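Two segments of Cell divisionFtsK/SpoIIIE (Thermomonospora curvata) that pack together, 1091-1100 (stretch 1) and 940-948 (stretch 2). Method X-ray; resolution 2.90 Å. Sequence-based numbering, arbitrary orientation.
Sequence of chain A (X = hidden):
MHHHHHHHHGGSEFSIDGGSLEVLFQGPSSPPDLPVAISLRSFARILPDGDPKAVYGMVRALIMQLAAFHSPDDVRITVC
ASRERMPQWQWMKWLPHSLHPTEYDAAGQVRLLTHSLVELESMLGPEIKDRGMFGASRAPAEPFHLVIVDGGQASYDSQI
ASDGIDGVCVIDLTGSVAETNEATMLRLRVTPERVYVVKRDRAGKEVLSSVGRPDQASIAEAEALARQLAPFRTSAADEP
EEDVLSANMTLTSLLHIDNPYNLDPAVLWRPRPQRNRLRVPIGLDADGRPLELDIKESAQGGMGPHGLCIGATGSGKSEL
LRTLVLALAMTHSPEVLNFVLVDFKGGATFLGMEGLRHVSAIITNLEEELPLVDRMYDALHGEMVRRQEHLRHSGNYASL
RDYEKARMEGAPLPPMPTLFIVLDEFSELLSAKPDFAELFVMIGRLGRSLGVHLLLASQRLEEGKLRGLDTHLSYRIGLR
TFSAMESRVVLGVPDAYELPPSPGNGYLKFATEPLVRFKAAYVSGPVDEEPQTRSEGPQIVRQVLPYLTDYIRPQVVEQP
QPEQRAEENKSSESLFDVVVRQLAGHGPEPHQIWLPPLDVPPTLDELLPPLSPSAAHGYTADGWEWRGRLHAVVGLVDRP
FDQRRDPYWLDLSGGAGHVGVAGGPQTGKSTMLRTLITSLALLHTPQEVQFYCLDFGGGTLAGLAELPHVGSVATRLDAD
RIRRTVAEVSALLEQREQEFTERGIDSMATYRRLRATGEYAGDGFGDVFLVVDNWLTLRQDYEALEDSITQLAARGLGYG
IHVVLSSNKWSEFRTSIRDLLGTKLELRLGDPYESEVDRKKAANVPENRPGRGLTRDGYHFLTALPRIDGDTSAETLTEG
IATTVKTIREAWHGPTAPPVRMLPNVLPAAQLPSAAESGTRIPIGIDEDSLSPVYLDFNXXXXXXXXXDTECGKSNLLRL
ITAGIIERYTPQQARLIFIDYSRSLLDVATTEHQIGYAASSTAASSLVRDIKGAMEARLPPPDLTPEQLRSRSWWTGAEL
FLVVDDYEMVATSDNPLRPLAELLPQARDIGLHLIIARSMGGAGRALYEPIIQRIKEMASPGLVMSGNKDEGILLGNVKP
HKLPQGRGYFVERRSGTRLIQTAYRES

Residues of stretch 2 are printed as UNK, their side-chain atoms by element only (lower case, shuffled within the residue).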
# COMPACT_ATOMS: atom_id res chain seq x y z
N ILE A 1091 -39.20 -18.86 39.05
CA ILE A 1091 -37.88 -19.43 39.29
C ILE A 1091 -36.80 -18.68 38.51
O ILE A 1091 -35.88 -18.12 39.10
CB ILE A 1091 -37.84 -20.92 38.91
CG1 ILE A 1091 -38.66 -21.75 39.89
CG2 ILE A 1091 -36.40 -21.42 38.90
CD1 ILE A 1091 -38.08 -21.79 41.28
N ILE A 1092 -36.93 -18.68 37.19
CA ILE A 1092 -35.92 -18.10 36.31
C ILE A 1092 -35.81 -16.58 36.47
O ILE A 1092 -34.72 -16.03 36.46
CB ILE A 1092 -36.21 -18.44 34.84
CG1 ILE A 1092 -36.12 -19.95 34.62
CG2 ILE A 1092 -35.24 -17.72 33.91
CD1 ILE A 1092 -36.20 -20.37 33.17
N GLN A 1093 -36.95 -15.91 36.64
CA GLN A 1093 -36.96 -14.45 36.71
C GLN A 1093 -36.20 -13.94 37.93
O GLN A 1093 -35.68 -12.83 37.92
CB GLN A 1093 -38.40 -13.92 36.72
CG GLN A 1093 -39.11 -14.01 38.07
CD GLN A 1093 -38.98 -12.73 38.88
OE1 GLN A 1093 -38.46 -11.72 38.40
NE2 GLN A 1093 -39.46 -12.77 40.12
N ARG A 1094 -36.13 -14.76 38.97
CA ARG A 1094 -35.43 -14.37 40.19
C ARG A 1094 -33.96 -14.77 40.12
O ARG A 1094 -33.10 -14.09 40.68
CB ARG A 1094 -36.10 -14.98 41.42
CG ARG A 1094 -36.61 -13.94 42.40
CD ARG A 1094 -37.73 -14.48 43.27
NE ARG A 1094 -38.27 -13.45 44.15
CZ ARG A 1094 -39.50 -13.46 44.65
NH1 ARG A 1094 -40.32 -14.46 44.36
NH2 ARG A 1094 -39.91 -12.48 45.44
N ILE A 1095 -33.68 -15.88 39.44
CA ILE A 1095 -32.30 -16.30 39.21
C ILE A 1095 -31.56 -15.25 38.40
O ILE A 1095 -30.45 -14.86 38.74
CB ILE A 1095 -32.24 -17.65 38.47
CG1 ILE A 1095 -32.60 -18.79 39.43
CG2 ILE A 1095 -30.86 -17.89 37.89
CD1 ILE A 1095 -32.42 -20.17 38.83
N LYS A 1096 -32.20 -14.78 37.33
CA LYS A 1096 -31.62 -13.74 36.49
C LYS A 1096 -31.53 -12.42 37.25
O LYS A 1096 -30.60 -11.64 37.05
CB LYS A 1096 -32.44 -13.56 35.22
CG LYS A 1096 -31.94 -12.43 34.32
CD LYS A 1096 -32.65 -12.41 32.98
CE LYS A 1096 -32.13 -11.27 32.12
NZ LYS A 1096 -32.76 -11.25 30.77
N GLU A 1097 -32.50 -12.17 38.12
CA GLU A 1097 -32.57 -10.92 38.85
C GLU A 1097 -31.41 -10.78 39.83
O GLU A 1097 -30.88 -9.68 40.02
CB GLU A 1097 -33.90 -10.80 39.60
CG GLU A 1097 -34.15 -9.42 40.20
CD GLU A 1097 -35.46 -9.35 40.95
OE1 GLU A 1097 -36.19 -10.36 40.99
OE2 GLU A 1097 -35.77 -8.27 41.50
N MET A 1098 -31.01 -11.89 40.44
CA MET A 1098 -29.92 -11.86 41.42
C MET A 1098 -28.56 -12.02 40.75
O MET A 1098 -27.58 -12.37 41.40
CB MET A 1098 -30.13 -12.94 42.48
CG MET A 1098 -30.19 -14.36 41.96
SD MET A 1098 -30.79 -15.48 43.23
CE MET A 1098 -29.75 -15.02 44.61
N ALA A 1099 -28.53 -11.78 39.44
CA ALA A 1099 -27.30 -11.72 38.66
C ALA A 1099 -26.47 -13.00 38.76
O ALA A 1099 -25.26 -12.94 38.96
CB ALA A 1099 -26.46 -10.53 39.09
N SER A 1100 -27.12 -14.14 38.60
CA SER A 1100 -26.41 -15.42 38.59
C SER A 1100 -25.63 -15.59 37.30
O SER A 1100 -26.06 -15.09 36.25
CB SER A 1100 -27.40 -16.58 38.77
OG SER A 1100 -27.97 -16.55 40.07
N UNK A 940 -19.25 -17.65 45.75
CA UNK A 940 -19.53 -16.25 45.49
C UNK A 940 -20.95 -16.08 44.95
O UNK A 940 -21.75 -15.32 45.50
c UNK A 940 -17.14 -15.63 45.08
o UNK A 940 -18.52 -16.46 43.30
c UNK A 940 -18.53 -15.66 44.48
N UNK A 941 -21.26 -16.80 43.88
CA UNK A 941 -22.61 -16.80 43.31
C UNK A 941 -23.18 -18.21 43.31
O UNK A 941 -22.63 -19.11 42.67
o UNK A 941 -22.45 -14.06 42.89
c UNK A 941 -22.60 -16.22 41.90
o UNK A 941 -21.68 -14.29 40.85
c UNK A 941 -22.21 -14.75 41.88
N UNK A 942 -24.29 -18.41 44.03
CA UNK A 942 -24.85 -19.74 44.32
C UNK A 942 -25.49 -20.46 43.13
O UNK A 942 -25.56 -21.69 43.15
c UNK A 942 -25.91 -19.43 45.38
c UNK A 942 -25.07 -17.33 44.66
c UNK A 942 -26.31 -18.03 45.12
N UNK A 943 -25.95 -19.73 42.12
CA UNK A 943 -26.73 -20.35 41.05
C UNK A 943 -26.05 -20.28 39.69
O UNK A 943 -25.09 -19.54 39.49
n UNK A 943 -29.39 -20.74 42.88
n UNK A 943 -29.78 -19.07 44.17
c UNK A 943 -28.11 -19.70 40.96
c UNK A 943 -29.08 -18.59 43.10
c UNK A 943 -28.83 -19.63 42.27
c UNK A 943 -29.95 -20.37 44.02
N UNK A 944 -26.56 -21.08 38.75
CA UNK A 944 -26.08 -21.07 37.37
C UNK A 944 -27.19 -21.49 36.42
O UNK A 944 -28.00 -22.36 36.74
c UNK A 944 -24.17 -23.24 33.71
c UNK A 944 -23.14 -21.10 33.96
c UNK A 944 -24.63 -23.16 35.00
c UNK A 944 -24.87 -21.98 37.20
c UNK A 944 -24.36 -22.06 35.79
c UNK A 944 -23.61 -21.03 35.25
c UNK A 944 -23.42 -22.20 33.18
N UNK A 945 -27.23 -20.87 35.24
CA UNK A 945 -28.30 -21.10 34.27
C UNK A 945 -27.76 -21.14 32.84
O UNK A 945 -26.93 -20.31 32.47
c UNK A 945 -30.58 -20.07 33.49
c UNK A 945 -31.50 -18.90 33.77
c UNK A 945 -29.37 -20.02 34.41
c UNK A 945 -31.32 -21.38 33.63
N UNK A 946 -28.24 -22.08 32.04
CA UNK A 946 -27.76 -22.22 30.67
C UNK A 946 -28.88 -22.51 29.67
O UNK A 946 -29.69 -23.41 29.86
c UNK A 946 -26.69 -23.33 30.57
c UNK A 946 -27.15 -24.60 31.27
c UNK A 946 -26.33 -23.61 29.12
N UNK A 947 -28.93 -21.71 28.60
CA UNK A 947 -29.88 -21.91 27.52
C UNK A 947 -29.18 -22.46 26.28
O UNK A 947 -27.99 -22.21 26.07
c UNK A 947 -31.61 -18.57 30.18
c UNK A 947 -31.41 -20.03 28.28
c UNK A 947 -30.59 -20.61 27.16
c UNK A 947 -30.86 -19.10 29.15
c UNK A 947 -32.92 -18.95 30.34
c UNK A 947 -32.73 -20.40 28.46
c UNK A 947 -33.49 -19.87 29.48
N UNK A 948 -29.91 -23.20 25.45
CA UNK A 948 -29.36 -23.75 24.23
C UNK A 948 -30.33 -24.65 23.49
O UNK A 948 -31.14 -25.34 24.10

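Position 940 carries two carbons and one oxygen, the first carbon bearing both the oxygen and the other carbon. This is Thr940; its side chain lies out of reach of stretch 1, and its hydroxyl is satisfied elsewhere in the structure.

Position 941 has two carbons in line, the second ending in two oxygens: a short carboxylate, hence Asp941. Its CB points toward stretch 1, yet its OD2 stays 4.3 Å from Ala1099 O. Both are acceptors, so no hydrogen bond can join them.

At position 942 three carbons close a ring onto the backbone N, which identifies Pro942. Its phi of -71° is what the ring favors, and its CA-to-CB bond points sideways to stretch 1, ahead of the strand.

Position 943 shows one carbon followed by a five-membered ring of three carbons and two nitrogens. Its CB lies 3.3 Å from Ser1100 OG, and a ring carbon approaches Met1098 SD. The residue is His943. The CD2 to Met1098 SD distance is 3.6 Å; the sulfur lies oblique to the ring, while Ser1100 OG sits at the ring edge. Histidine suits this buried place: CD2 offers a ring carbon to the Met1098 sulfur, while ND1 and NE2 are hydrogen-bonded elsewhere in the structure.

Position 944 has one carbon and a six-carbon ring, so it is Phe944. Its CB points away from stretch 1, placing a large apolar ring in the buried surroundings beyond this contact.

Position 945 has four carbons forked at the second, and one branch end reaches two isoleucines. This is Leu945: CD2 lies 3.9 Å from Ile1092 CG2 and 4.3 Å from Ile1095 CG2. The fork beyond CB lets an apolar chain extend from the strand to the helix.

Position 946 bears one carbon carrying two more, the beta-branched Val946. Such branching is well suited to a strand; the side chain is out of reach of stretch 1.

Position 947 has one carbon and a six-carbon ring, one of whose carbons comes near Ile1092; it is Phe947. Its length brings CZ to 4.4 Å from Ile1092 CG2, which meets the ring at its edge.

Position 948 has no side-chain atoms and is Gly948, with a phi of 175° that glycine readily adopts.

Ile1092 and Ile1095, about one helical turn apart, pack on Leu945, with Phe947 extending the apolar patch. Beyond the helix, Met1098 and Ser1100 meet His943, and Ser1100 OG donates a weak hydrogen bond to Ile1095 O (3.3 Å). No hydrogen bond crosses between the stretches; apolar packing and the sulfur-aromatic contact join them.

Stretch 2 940-948: TDPHFLVFG
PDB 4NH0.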